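PDB 3A2Q: 6-aminohexanoate-cyclic-dimer hydrolase from Arthrobacter sp., which hydrolyses the cyclic dimer of 6-aminohexanoate, a by-product of nylon-6 manufacture, opening it to the linear dimer. Local coordinates for residues Leu225-Ser230 with Pro246-Ile251; Glu253-Leu258 with Leu463-Ala468; Val260-His265 with His293-Ala298; Pro434-Pro439 with Val451-Ala456; Leu438-Ser443 with Gly472-Val477. The protein carries 1 engineered substitution. All coordinates share one frame; numbering follows the deposited sequence.

Overall arrangement
Contacts 2 to 5 lie on one side of the chain's centre, and contact 1 adjoins contact 2; all are grouped around helix 460-473 and the half of the mixed sheet ordered 435-442, 448-455, 383-387, 259-262, 294-297. Along the chain, contact 1 closes first; contact 2 then spans about 200 residues, within which contacts 3 and 4 fall. Contact 5 begins on the strand of contact 4, sharing L438 and P439, and crosses contact 2, its second segment coming later. Contacts 4 and 5 have centres about 13 Å apart, contacts 1 and 3 about 27 Å. Sequence-distant parts of the chain thus converge on this C-terminal helix.

Contact 1 (Leu225-Ser230 with Pro246-Ile251); sequences LLDVVS and PYAQGI
The shortest polar bond across the contact runs from Y247 N to D227 OD1 (2.8 Å, N-H...O angle 146°), and A248 N donates to the other oxygen, D227 OD2, at 2.9 Å and a straighter 159°. A single carboxylate, carried near the end of helix 219-229, therefore holds the first two amides of the short helix 247-250, with P246 in the N-cap position just ahead of them. Both oxygens use their syn lone pairs, so the carboxylate receives two neighbouring N-H groups as a two-pronged acceptor. Its negative charge sits at the N-terminal end of the short helix, where the helix dipole would be expected to favour it. Carbon atoms line the same acid: A248 CB is 3.4 Å from D227 OD2, and P246 CB is 3.7 Å from that oxygen. The Y247 ring plane lies only 12° from the carboxylate plane, and D227 OD1 approaches the ring obliquely. Leucine completes the contact, with L226 CB 3.7 Å from Y247 CD2 and L226 CD1 over one ring face, displaced toward the rim. Both L226 and Y247 also pack on L464 of helix 460-473. Where helix 219-229 finishes, L226 O takes the S230 amide and S230 OG (2.7 Å) from opposite faces of its carbonyl plane.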
# COMPACT_ATOMS: atom_id res chain seq x y z
N LEU A 225 -14.11 -3.44 -2.05
CA LEU A 225 -13.55 -2.68 -0.93
C LEU A 225 -13.70 -1.18 -1.15
O LEU A 225 -13.98 -0.43 -0.21
CB LEU A 225 -12.07 -3.03 -0.77
CG LEU A 225 -11.81 -4.44 -0.24
CD1 LEU A 225 -10.36 -4.82 -0.44
CD2 LEU A 225 -12.21 -4.49 1.23
N LEU A 226 -13.51 -0.74 -2.39
CA LEU A 226 -13.65 0.68 -2.72
C LEU A 226 -15.07 1.14 -2.44
O LEU A 226 -15.28 2.25 -1.95
CB LEU A 226 -13.31 0.92 -4.19
CG LEU A 226 -11.83 1.04 -4.53
CD1 LEU A 226 -11.65 1.12 -6.03
CD2 LEU A 226 -11.26 2.27 -3.84
N ASP A 227 -16.04 0.30 -2.76
CA ASP A 227 -17.44 0.65 -2.54
C ASP A 227 -17.72 0.78 -1.05
O ASP A 227 -18.64 1.48 -0.63
CB ASP A 227 -18.37 -0.40 -3.14
CG ASP A 227 -18.30 -0.45 -4.65
OD1 ASP A 227 -17.99 0.60 -5.26
OD2 ASP A 227 -18.58 -1.52 -5.23
N VAL A 228 -16.91 0.10 -0.24
CA VAL A 228 -17.08 0.12 1.20
C VAL A 228 -16.45 1.32 1.91
O VAL A 228 -17.09 1.97 2.74
CB VAL A 228 -16.51 -1.17 1.85
CG1 VAL A 228 -16.64 -1.11 3.36
CG2 VAL A 228 -17.23 -2.39 1.30
N VAL A 229 -15.20 1.63 1.56
CA VAL A 229 -14.49 2.70 2.25
C VAL A 229 -14.30 4.05 1.56
O VAL A 229 -13.66 4.93 2.12
CB VAL A 229 -13.08 2.22 2.68
CG1 VAL A 229 -13.20 0.95 3.52
CG2 VAL A 229 -12.21 1.96 1.45
N SER A 230 -14.87 4.22 0.37
CA SER A 230 -14.71 5.49 -0.35
C SER A 230 -15.73 6.57 0.01
O SER A 230 -16.73 6.30 0.68
CB SER A 230 -14.74 5.23 -1.86
OG SER A 230 -13.66 4.40 -2.25
N PRO A 246 -21.45 1.66 -8.76
CA PRO A 246 -20.52 1.09 -7.78
C PRO A 246 -19.45 0.32 -8.54
O PRO A 246 -19.71 -0.25 -9.60
CB PRO A 246 -21.42 0.17 -6.95
CG PRO A 246 -22.78 0.81 -7.08
CD PRO A 246 -22.82 1.20 -8.53
N TYR A 247 -18.23 0.30 -8.01
CA TYR A 247 -17.14 -0.39 -8.69
C TYR A 247 -17.35 -1.88 -8.88
O TYR A 247 -16.93 -2.45 -9.88
CB TYR A 247 -15.83 -0.13 -7.94
CG TYR A 247 -15.41 1.32 -8.03
CD1 TYR A 247 -14.98 1.86 -9.24
CD2 TYR A 247 -15.50 2.16 -6.93
CE1 TYR A 247 -14.64 3.21 -9.35
CE2 TYR A 247 -15.17 3.51 -7.02
CZ TYR A 247 -14.74 4.02 -8.24
OH TYR A 247 -14.40 5.35 -8.35
N ALA A 248 -18.02 -2.53 -7.93
CA ALA A 248 -18.27 -3.96 -8.05
C ALA A 248 -19.12 -4.26 -9.28
O ALA A 248 -19.10 -5.38 -9.80
CB ALA A 248 -18.96 -4.48 -6.80
N GLN A 249 -19.85 -3.26 -9.76
CA GLN A 249 -20.70 -3.41 -10.93
C GLN A 249 -20.00 -3.05 -12.24
O GLN A 249 -20.16 -3.74 -13.25
CB GLN A 249 -21.95 -2.54 -10.79
CG GLN A 249 -22.93 -2.97 -9.72
CD GLN A 249 -24.13 -2.03 -9.61
OE1 GLN A 249 -24.73 -1.66 -10.62
NE2 GLN A 249 -24.47 -1.66 -8.38
N GLY A 250 -19.22 -1.98 -12.22
CA GLY A 250 -18.53 -1.54 -13.42
C GLY A 250 -17.33 -2.35 -13.86
O GLY A 250 -16.93 -2.29 -15.03
N ILE A 251 -16.75 -3.10 -12.93
CA ILE A 251 -15.57 -3.91 -13.22
C ILE A 251 -15.74 -4.85 -14.42
O ILE A 251 -14.76 -5.19 -15.09
CB ILE A 251 -15.16 -4.73 -11.97
CG1 ILE A 251 -13.96 -5.62 -12.29
CG2 ILE A 251 -16.34 -5.56 -11.49
CD1 ILE A 251 -13.53 -6.48 -11.12

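Contact 2 (Glu253-Leu258 with Leu463-Ala468); sequences ENPGSL and LLQVAA
The irregular segment 253-258 passes beside helix 460-473 with its closest alpha carbons, those of E253 and Q465, 6.7 Å apart, and no backbone pairing joins the two. Q465 does most of the touching. Its CG stands beside the backbone N (chi1 -81°), which lays Q465 CG 3.4 Å from E253 O. Farther along the side chain, Q465 OE1 lies 3.3 Å from P255 CB. The proline ring and the glutamine chain slide past each other in opposite directions, which spreads the contact over P255 CB, CG and CD. The other end of the amide has its own partner: Q465 NE2 donates to G250 O, tying helix 460-473 to the end of the short helix 247-250. Here the loop makes an Asx turn, in which G256 N donates to N254 OD1 (2.8 Å, in the carbonyl plane). The turn follows helix 247-250 and leads the chain into strand 259-262 of the large mixed sheet. On the buried side, L258 CD1 meets V466 CG2 at 3.8 Å, and both side chains also rest on L383 of the adjoining strand. At the other end of the loop, E253 OE2 forms a salt bridge with R245, while E253 CB lies 3.9 Å from Q465 NE2.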
# COMPACT_ATOMS: atom_id res chain seq x y z
N GLU A 253 -17.66 -4.18 -17.11
CA GLU A 253 -17.99 -3.44 -18.32
C GLU A 253 -16.79 -3.40 -19.26
O GLU A 253 -15.64 -3.33 -18.83
CB GLU A 253 -18.43 -2.03 -17.96
CG GLU A 253 -19.81 -1.97 -17.31
CD GLU A 253 -20.13 -0.60 -16.75
OE1 GLU A 253 -19.97 0.40 -17.47
OE2 GLU A 253 -20.56 -0.54 -15.58
N ASN A 254 -17.07 -3.46 -20.56
CA ASN A 254 -16.03 -3.43 -21.57
C ASN A 254 -15.62 -1.98 -21.84
O ASN A 254 -16.42 -1.19 -22.34
CB ASN A 254 -16.52 -4.07 -22.87
CG ASN A 254 -15.40 -4.34 -23.85
OD1 ASN A 254 -14.67 -3.43 -24.24
ND2 ASN A 254 -15.25 -5.60 -24.26
N PRO A 255 -14.38 -1.62 -21.49
CA PRO A 255 -13.87 -0.26 -21.69
C PRO A 255 -13.56 0.06 -23.15
O PRO A 255 -13.42 1.23 -23.52
CB PRO A 255 -12.60 -0.24 -20.84
CG PRO A 255 -12.13 -1.66 -20.92
CD PRO A 255 -13.40 -2.45 -20.76
N GLY A 256 -13.46 -0.97 -23.98
CA GLY A 256 -13.16 -0.77 -25.38
C GLY A 256 -11.66 -0.68 -25.58
O GLY A 256 -10.89 -0.95 -24.65
N SER A 257 -11.23 -0.31 -26.78
CA SER A 257 -9.81 -0.19 -27.10
C SER A 257 -9.25 1.12 -26.55
O SER A 257 -9.63 2.21 -27.00
CB SER A 257 -9.61 -0.27 -28.61
OG SER A 257 -8.23 -0.20 -28.96
N LEU A 258 -8.35 1.02 -25.58
CA LEU A 258 -7.76 2.21 -24.97
C LEU A 258 -6.35 2.48 -25.47
O LEU A 258 -5.67 1.58 -25.95
CB LEU A 258 -7.73 2.03 -23.45
CG LEU A 258 -9.06 1.72 -22.75
CD1 LEU A 258 -8.81 1.49 -21.27
CD2 LEU A 258 -10.02 2.88 -22.96
N LEU A 463 -9.45 1.55 -14.70
CA LEU A 463 -8.34 0.79 -14.15
C LEU A 463 -8.74 -0.62 -13.73
O LEU A 463 -8.08 -1.59 -14.10
CB LEU A 463 -7.74 1.53 -12.95
CG LEU A 463 -6.48 0.93 -12.34
CD1 LEU A 463 -5.35 0.93 -13.36
CD2 LEU A 463 -6.09 1.74 -11.12
N LEU A 464 -9.83 -0.74 -12.98
CA LEU A 464 -10.29 -2.04 -12.51
C LEU A 464 -10.80 -2.89 -13.66
O LEU A 464 -10.75 -4.11 -13.62
CB LEU A 464 -11.38 -1.89 -11.45
CG LEU A 464 -10.94 -1.22 -10.14
CD1 LEU A 464 -12.13 -0.99 -9.24
CD2 LEU A 464 -9.91 -2.10 -9.46
N GLN A 465 -11.30 -2.22 -14.70
CA GLN A 465 -11.79 -2.93 -15.87
C GLN A 465 -10.63 -3.61 -16.60
O GLN A 465 -10.71 -4.79 -16.94
CB GLN A 465 -12.53 -1.96 -16.79
CG GLN A 465 -13.95 -1.70 -16.34
CD GLN A 465 -14.53 -0.44 -16.94
OE1 GLN A 465 -14.02 0.08 -17.93
NE2 GLN A 465 -15.61 0.06 -16.34
N VAL A 466 -9.56 -2.87 -16.84
CA VAL A 466 -8.40 -3.43 -17.52
C VAL A 466 -7.67 -4.42 -16.62
O VAL A 466 -7.10 -5.41 -17.09
CB VAL A 466 -7.43 -2.34 -17.99
CG1 VAL A 466 -6.19 -2.97 -18.62
CG2 VAL A 466 -8.11 -1.45 -19.01
N ALA A 467 -7.69 -4.17 -15.32
CA ALA A 467 -7.03 -5.07 -14.39
C ALA A 467 -7.75 -6.41 -14.47
O ALA A 467 -7.13 -7.47 -14.42
CB ALA A 467 -7.09 -4.51 -12.97
N ALA A 468 -9.07 -6.36 -14.59
CA ALA A 468 -9.87 -7.58 -14.68
C ALA A 468 -9.51 -8.36 -15.94
O ALA A 468 -9.45 -9.59 -15.92
CB ALA A 468 -11.36 -7.24 -14.67

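Contact 3 (Val260-His265 with His293-Ala298); sequences VGVLTH and HDVNDA
The imidazole of H293 meets V260 at a slant: the V260 methyl CG2 approaches the ring obliquely and comes within 4.1 Å of H293 CB. Both ring nitrogens are engaged beyond this pair of segments, ND1 with L258 N and NE2 with Q469 OE1, which fixes the rotation of the ring. The second flat group, the D297 carboxylate, lies alongside V262 and points the same way; its OD1 comes tightly to 3.0 Å from V262 CG1. That methyl sits between the backbone N and the carbonyl carbon (chi1 55°), on the side facing D297. The salt bridge from D297 OD1 to R282 holds the acid there. V260 and V295 share this side of the sheet, with V260 CB 4.1 Å from V295 CG2. Three backbone bonds set the register: V260 N to D294 O (2.9 Å, 170°), N296 N to V260 O (2.8 Å) and V262 N to N296 O (2.8 Å). Beyond them the pairing fades to a weak A298 N to V262 O bond of 3.4 Å. G261 has no side chain on the face where A298 O approaches. Helix 275-290 packs on the valine side, and the two parallel strands it connects make this a beta-alpha-beta crossover whose strand 294-297 ends the sheet on this side within the chain.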
# COMPACT_ATOMS: atom_id res chain seq x y z
N VAL A 260 -2.82 2.79 -24.80
CA VAL A 260 -1.93 2.33 -23.75
C VAL A 260 -0.47 2.59 -24.06
O VAL A 260 -0.00 2.29 -25.16
CB VAL A 260 -2.11 0.81 -23.51
CG1 VAL A 260 -1.20 0.35 -22.37
CG2 VAL A 260 -3.56 0.50 -23.21
N GLY A 261 0.25 3.14 -23.09
CA GLY A 261 1.66 3.39 -23.26
C GLY A 261 2.39 2.45 -22.31
O GLY A 261 1.95 2.26 -21.18
N VAL A 262 3.48 1.85 -22.76
CA VAL A 262 4.23 0.94 -21.90
C VAL A 262 5.65 1.45 -21.71
O VAL A 262 6.28 1.95 -22.65
CB VAL A 262 4.25 -0.50 -22.49
CG1 VAL A 262 4.80 -0.49 -23.90
CG2 VAL A 262 5.09 -1.41 -21.60
N LEU A 263 6.14 1.35 -20.48
CA LEU A 263 7.47 1.80 -20.13
C LEU A 263 8.30 0.60 -19.67
O LEU A 263 7.95 -0.07 -18.69
CB LEU A 263 7.39 2.83 -19.00
CG LEU A 263 8.71 3.35 -18.42
CD1 LEU A 263 9.51 4.06 -19.50
CD2 LEU A 263 8.43 4.30 -17.25
N THR A 264 9.41 0.34 -20.36
CA THR A 264 10.26 -0.78 -19.99
C THR A 264 11.74 -0.44 -19.82
O THR A 264 12.62 -1.26 -20.08
CB THR A 264 10.10 -1.96 -20.97
OG1 THR A 264 10.30 -1.51 -22.31
CG2 THR A 264 8.70 -2.56 -20.84
N HIS A 265 12.00 0.79 -19.39
CA HIS A 265 13.36 1.24 -19.10
C HIS A 265 13.21 2.34 -18.06
O HIS A 265 12.09 2.79 -17.80
CB HIS A 265 14.08 1.77 -20.36
CG HIS A 265 13.61 3.12 -20.82
ND1 HIS A 265 12.40 3.32 -21.45
CD2 HIS A 265 14.19 4.34 -20.74
CE1 HIS A 265 12.26 4.60 -21.74
NE2 HIS A 265 13.34 5.24 -21.32
N HIS A 293 -6.33 -3.58 -27.41
CA HIS A 293 -5.97 -2.21 -27.07
C HIS A 293 -4.90 -1.68 -28.02
O HIS A 293 -4.21 -2.44 -28.70
CB HIS A 293 -5.47 -2.14 -25.63
CG HIS A 293 -6.52 -2.49 -24.62
ND1 HIS A 293 -7.57 -1.65 -24.31
CD2 HIS A 293 -6.69 -3.60 -23.86
CE1 HIS A 293 -8.34 -2.23 -23.41
NE2 HIS A 293 -7.83 -3.41 -23.12
N ASP A 294 -4.77 -0.36 -28.06
CA ASP A 294 -3.77 0.28 -28.90
C ASP A 294 -2.54 0.49 -28.03
O ASP A 294 -2.36 1.55 -27.42
CB ASP A 294 -4.30 1.61 -29.43
CG ASP A 294 -3.29 2.35 -30.29
OD1 ASP A 294 -2.36 1.70 -30.83
OD2 ASP A 294 -3.43 3.58 -30.44
N VAL A 295 -1.69 -0.54 -27.96
CA VAL A 295 -0.49 -0.51 -27.14
C VAL A 295 0.74 0.02 -27.87
O VAL A 295 1.06 -0.42 -28.97
CB VAL A 295 -0.20 -1.93 -26.60
CG1 VAL A 295 0.96 -1.88 -25.61
CG2 VAL A 295 -1.45 -2.48 -25.93
N ASN A 296 1.43 0.96 -27.23
CA ASN A 296 2.60 1.59 -27.82
C ASN A 296 3.68 1.86 -26.78
O ASN A 296 3.38 1.97 -25.59
CB ASN A 296 2.21 2.93 -28.44
CG ASN A 296 1.11 2.80 -29.47
OD1 ASN A 296 1.36 2.37 -30.60
ND2 ASN A 296 -0.11 3.16 -29.09
N ASP A 297 4.93 1.97 -27.22
CA ASP A 297 6.01 2.29 -26.30
C ASP A 297 5.96 3.80 -26.13
O ASP A 297 6.40 4.56 -27.00
CB ASP A 297 7.37 1.85 -26.86
CG ASP A 297 7.56 0.35 -26.80
OD1 ASP A 297 6.73 -0.33 -26.18
OD2 ASP A 297 8.56 -0.15 -27.37
N ALA A 298 5.41 4.24 -25.00
CA ALA A 298 5.28 5.66 -24.73
C ALA A 298 5.08 5.87 -23.24
O ALA A 298 4.61 4.97 -22.53
CB ALA A 298 4.11 6.24 -25.50

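Contact 4 (Pro434-Pro439 with Val451-Ala456); sequences PAISLP and VQIVAA
I436 and I453 form the apolar centre of this antiparallel beta hairpin, their side chains crossing with I436 CG2 4.1 Å from I453 CB. L438 and V451 stand on the same face; L438 CD1 reaches I453 CG1 at 4.4 Å, and L463 of helix 460-473 packs over both isoleucines. The opposite face carries A435 and V454, where A435 CB lies 4.0 Å from V454 CG2. Two reciprocal pairs of hydrogen bonds fix the register. I436 N to I453 O and I453 N to I436 O are both 3.0 Å. In the L438 and V451 pair, the L438 N to V451 O bond is nearly straight (2.8 Å, 171°). A longer A455 N to P434 O bond continues the ladder, though the buried A455 O finds no partner in the model. S437 and Q452 form the polar edge of the A435 face: S437 OG bonds T388, while Q452 binds R176 through OE1 and F424 O through NE2. Q452 lies about 11 Å, side chain to side chain, from A174, the engineered residue at the probable acyl-ester position. Q452 CG is anti to the backbone N (chi1 -168°); Q452 OE1 lies 3.5 Å from A435 CB.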
# COMPACT_ATOMS: atom_id res chain seq x y z
N PRO A 434 -4.82 7.11 -9.76
CA PRO A 434 -5.03 5.75 -9.26
C PRO A 434 -4.01 4.82 -9.93
O PRO A 434 -3.79 4.88 -11.14
CB PRO A 434 -6.47 5.45 -9.67
CG PRO A 434 -6.61 6.23 -10.95
CD PRO A 434 -5.91 7.53 -10.65
N ALA A 435 -3.38 3.96 -9.13
CA ALA A 435 -2.37 3.05 -9.65
C ALA A 435 -2.46 1.73 -8.93
O ALA A 435 -2.49 1.69 -7.70
CB ALA A 435 -0.98 3.66 -9.46
N ILE A 436 -2.49 0.65 -9.69
CA ILE A 436 -2.62 -0.67 -9.09
C ILE A 436 -1.48 -1.59 -9.49
O ILE A 436 -0.97 -1.53 -10.62
CB ILE A 436 -3.98 -1.30 -9.51
CG1 ILE A 436 -4.28 -2.55 -8.68
CG2 ILE A 436 -3.95 -1.65 -11.00
CD1 ILE A 436 -5.70 -3.04 -8.85
N SER A 437 -1.04 -2.43 -8.56
CA SER A 437 0.01 -3.40 -8.84
C SER A 437 -0.68 -4.77 -8.92
O SER A 437 -1.39 -5.14 -7.99
CB SER A 437 1.06 -3.43 -7.73
OG SER A 437 2.08 -4.36 -8.04
N LEU A 438 -0.46 -5.48 -10.02
CA LEU A 438 -1.05 -6.81 -10.22
C LEU A 438 0.09 -7.83 -10.18
O LEU A 438 1.13 -7.62 -10.79
CB LEU A 438 -1.75 -6.87 -11.58
CG LEU A 438 -2.85 -5.83 -11.81
CD1 LEU A 438 -3.43 -6.00 -13.22
CD2 LEU A 438 -3.93 -6.00 -10.76
N PRO A 439 -0.11 -8.95 -9.47
CA PRO A 439 0.91 -10.01 -9.34
C PRO A 439 1.02 -10.90 -10.58
O PRO A 439 0.78 -12.11 -10.52
CB PRO A 439 0.44 -10.78 -8.11
CG PRO A 439 -1.04 -10.69 -8.22
CD PRO A 439 -1.29 -9.25 -8.63
N VAL A 451 3.20 -5.86 -11.83
CA VAL A 451 3.07 -5.02 -13.01
C VAL A 451 2.11 -3.90 -12.60
O VAL A 451 1.04 -4.17 -12.03
CB VAL A 451 2.51 -5.81 -14.21
CG1 VAL A 451 2.27 -4.88 -15.39
CG2 VAL A 451 3.50 -6.90 -14.62
N GLN A 452 2.51 -2.66 -12.86
CA GLN A 452 1.72 -1.50 -12.46
C GLN A 452 0.93 -0.89 -13.62
O GLN A 452 1.42 -0.79 -14.74
CB GLN A 452 2.64 -0.43 -11.85
CG GLN A 452 1.89 0.70 -11.14
CD GLN A 452 2.80 1.74 -10.48
OE1 GLN A 452 2.35 2.51 -9.63
NE2 GLN A 452 4.07 1.77 -10.87
N ILE A 453 -0.30 -0.49 -13.32
CA ILE A 453 -1.16 0.15 -14.31
C ILE A 453 -1.62 1.46 -13.68
O ILE A 453 -2.05 1.47 -12.53
CB ILE A 453 -2.41 -0.71 -14.63
CG1 ILE A 453 -2.02 -2.18 -14.79
CG2 ILE A 453 -3.08 -0.19 -15.89
CD1 ILE A 453 -1.03 -2.43 -15.88
N VAL A 454 -1.53 2.55 -14.44
CA VAL A 454 -1.93 3.87 -13.95
C VAL A 454 -2.97 4.49 -14.89
O VAL A 454 -2.74 4.58 -16.09
CB VAL A 454 -0.72 4.83 -13.90
CG1 VAL A 454 -1.13 6.14 -13.22
CG2 VAL A 454 0.45 4.17 -13.17
N ALA A 455 -4.09 4.93 -14.33
CA ALA A 455 -5.15 5.56 -15.12
C ALA A 455 -5.25 7.05 -14.78
O ALA A 455 -4.58 7.53 -13.86
CB ALA A 455 -6.48 4.87 -14.85
N ALA A 456 -6.08 7.78 -15.51
CA ALA A 456 -6.24 9.21 -15.26
C ALA A 456 -6.87 9.45 -13.89
O ALA A 456 -7.53 8.57 -13.34
CB ALA A 456 -7.10 9.84 -16.36

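Contact 5 (Leu438-Ser443 with Gly472-Val477); sequences LPIGMS and GALPWV
The aromatic contact comes first: P439 CG stands over the five-membered ring of W476, 3.3 Å from its centroid and only 3° off the ring normal, a CH-pi interaction with nearly ideal placement. The P439 CD carbon leans on toward the six-membered ring. P439 O also comes within 3.2 Å of W476 CB. The W476 CG sits between the backbone N and the carbonyl carbon (chi1 59°). Apolar contacts flank the CH-pi contact. L438 CD2 reaches W476 CH2 at 4.2 Å, I440 CG1 nears the indole obliquely, and I440 CG2 meets L474 CD1 at 3.6 Å, L474 being the first residue to leave helix 460-473. Among the polar interactions, W476 NE1 donates outside the pair to R217 O, which helps to set the indole's orientation. P439 is the centre of an inverse gamma turn, closed by a weak I440 N to L438 O bond, and that turn presents the ring to the tryptophan. Water 1 bridges the two backbones, hydrogen-bonded to I440 O (3.0 Å) and to L474 O (2.7 Å). With V185 touching L438, P439 and W476, the segment that follows the helix is held to strand 435-442 chiefly by aromatic and apolar contact, while the polar link between the segments is indirect, through water 1.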
# COMPACT_ATOMS: atom_id res chain seq x y z
N LEU A 438 -0.46 -5.48 -10.02
CA LEU A 438 -1.05 -6.81 -10.22
C LEU A 438 0.09 -7.83 -10.18
O LEU A 438 1.13 -7.62 -10.79
CB LEU A 438 -1.75 -6.87 -11.58
CG LEU A 438 -2.85 -5.83 -11.81
CD1 LEU A 438 -3.43 -6.00 -13.22
CD2 LEU A 438 -3.93 -6.00 -10.76
N PRO A 439 -0.11 -8.95 -9.47
CA PRO A 439 0.91 -10.01 -9.34
C PRO A 439 1.02 -10.90 -10.58
O PRO A 439 0.78 -12.11 -10.52
CB PRO A 439 0.44 -10.78 -8.11
CG PRO A 439 -1.04 -10.69 -8.22
CD PRO A 439 -1.29 -9.25 -8.63
N ILE A 440 1.41 -10.29 -11.69
CA ILE A 440 1.53 -10.98 -12.97
C ILE A 440 2.85 -11.69 -13.24
O ILE A 440 2.89 -12.67 -13.98
CB ILE A 440 1.25 -9.98 -14.13
CG1 ILE A 440 -0.20 -9.52 -14.07
CG2 ILE A 440 1.57 -10.62 -15.47
CD1 ILE A 440 -0.53 -8.41 -15.06
N GLY A 441 3.94 -11.20 -12.64
CA GLY A 441 5.22 -11.83 -12.89
C GLY A 441 5.90 -12.54 -11.74
O GLY A 441 5.48 -12.44 -10.59
N MET A 442 6.96 -13.27 -12.08
CA MET A 442 7.77 -14.01 -11.12
C MET A 442 9.21 -13.94 -11.61
O MET A 442 9.47 -14.03 -12.82
CB MET A 442 7.34 -15.48 -11.05
CG MET A 442 6.00 -15.72 -10.38
SD MET A 442 6.01 -15.34 -8.62
CE MET A 442 6.90 -16.77 -7.98
N SER A 443 10.15 -13.76 -10.68
CA SER A 443 11.57 -13.69 -11.02
C SER A 443 12.06 -15.10 -11.31
O SER A 443 11.38 -16.08 -10.99
CB SER A 443 12.36 -13.14 -9.84
OG SER A 443 12.40 -14.11 -8.81
N GLY A 472 -7.66 -12.16 -16.25
CA GLY A 472 -8.18 -13.27 -17.03
C GLY A 472 -7.21 -13.78 -18.07
O GLY A 472 -7.22 -14.96 -18.42
N ALA A 473 -6.36 -12.89 -18.57
CA ALA A 473 -5.37 -13.25 -19.59
C ALA A 473 -4.13 -13.89 -18.97
O ALA A 473 -3.51 -14.78 -19.56
CB ALA A 473 -4.98 -12.01 -20.38
N LEU A 474 -3.77 -13.42 -17.78
CA LEU A 474 -2.58 -13.92 -17.11
C LEU A 474 -2.89 -14.25 -15.66
O LEU A 474 -2.26 -13.74 -14.74
CB LEU A 474 -1.48 -12.86 -17.19
CG LEU A 474 -1.16 -12.39 -18.62
CD1 LEU A 474 -0.17 -11.23 -18.59
CD2 LEU A 474 -0.61 -13.57 -19.43
N PRO A 475 -3.86 -15.15 -15.43
CA PRO A 475 -4.25 -15.54 -14.07
C PRO A 475 -3.05 -15.91 -13.19
O PRO A 475 -2.10 -16.55 -13.65
CB PRO A 475 -5.20 -16.72 -14.30
CG PRO A 475 -4.79 -17.27 -15.61
CD PRO A 475 -4.49 -16.03 -16.42
N TRP A 476 -3.12 -15.50 -11.93
CA TRP A 476 -2.04 -15.74 -10.97
C TRP A 476 -2.47 -16.57 -9.76
O TRP A 476 -1.64 -17.06 -9.01
CB TRP A 476 -1.49 -14.40 -10.50
CG TRP A 476 -2.52 -13.51 -9.85
CD1 TRP A 476 -3.03 -13.63 -8.59
CD2 TRP A 476 -3.16 -12.38 -10.44
NE1 TRP A 476 -3.96 -12.64 -8.36
CE2 TRP A 476 -4.06 -11.86 -9.48
CE3 TRP A 476 -3.08 -11.75 -11.69
CZ2 TRP A 476 -4.86 -10.74 -9.73
CZ3 TRP A 476 -3.88 -10.64 -11.94
CH2 TRP A 476 -4.76 -10.14 -10.96
N VAL A 477 -3.78 -16.71 -9.58
CA VAL A 477 -4.32 -17.44 -8.44
C VAL A 477 -3.71 -18.84 -8.21
O VAL A 477 -3.69 -19.33 -7.08
CB VAL A 477 -5.86 -17.55 -8.55
CG1 VAL A 477 -6.23 -18.46 -9.71
CG2 VAL A 477 -6.44 -18.04 -7.25
O HOH W 1 0.33 -14.16 -13.98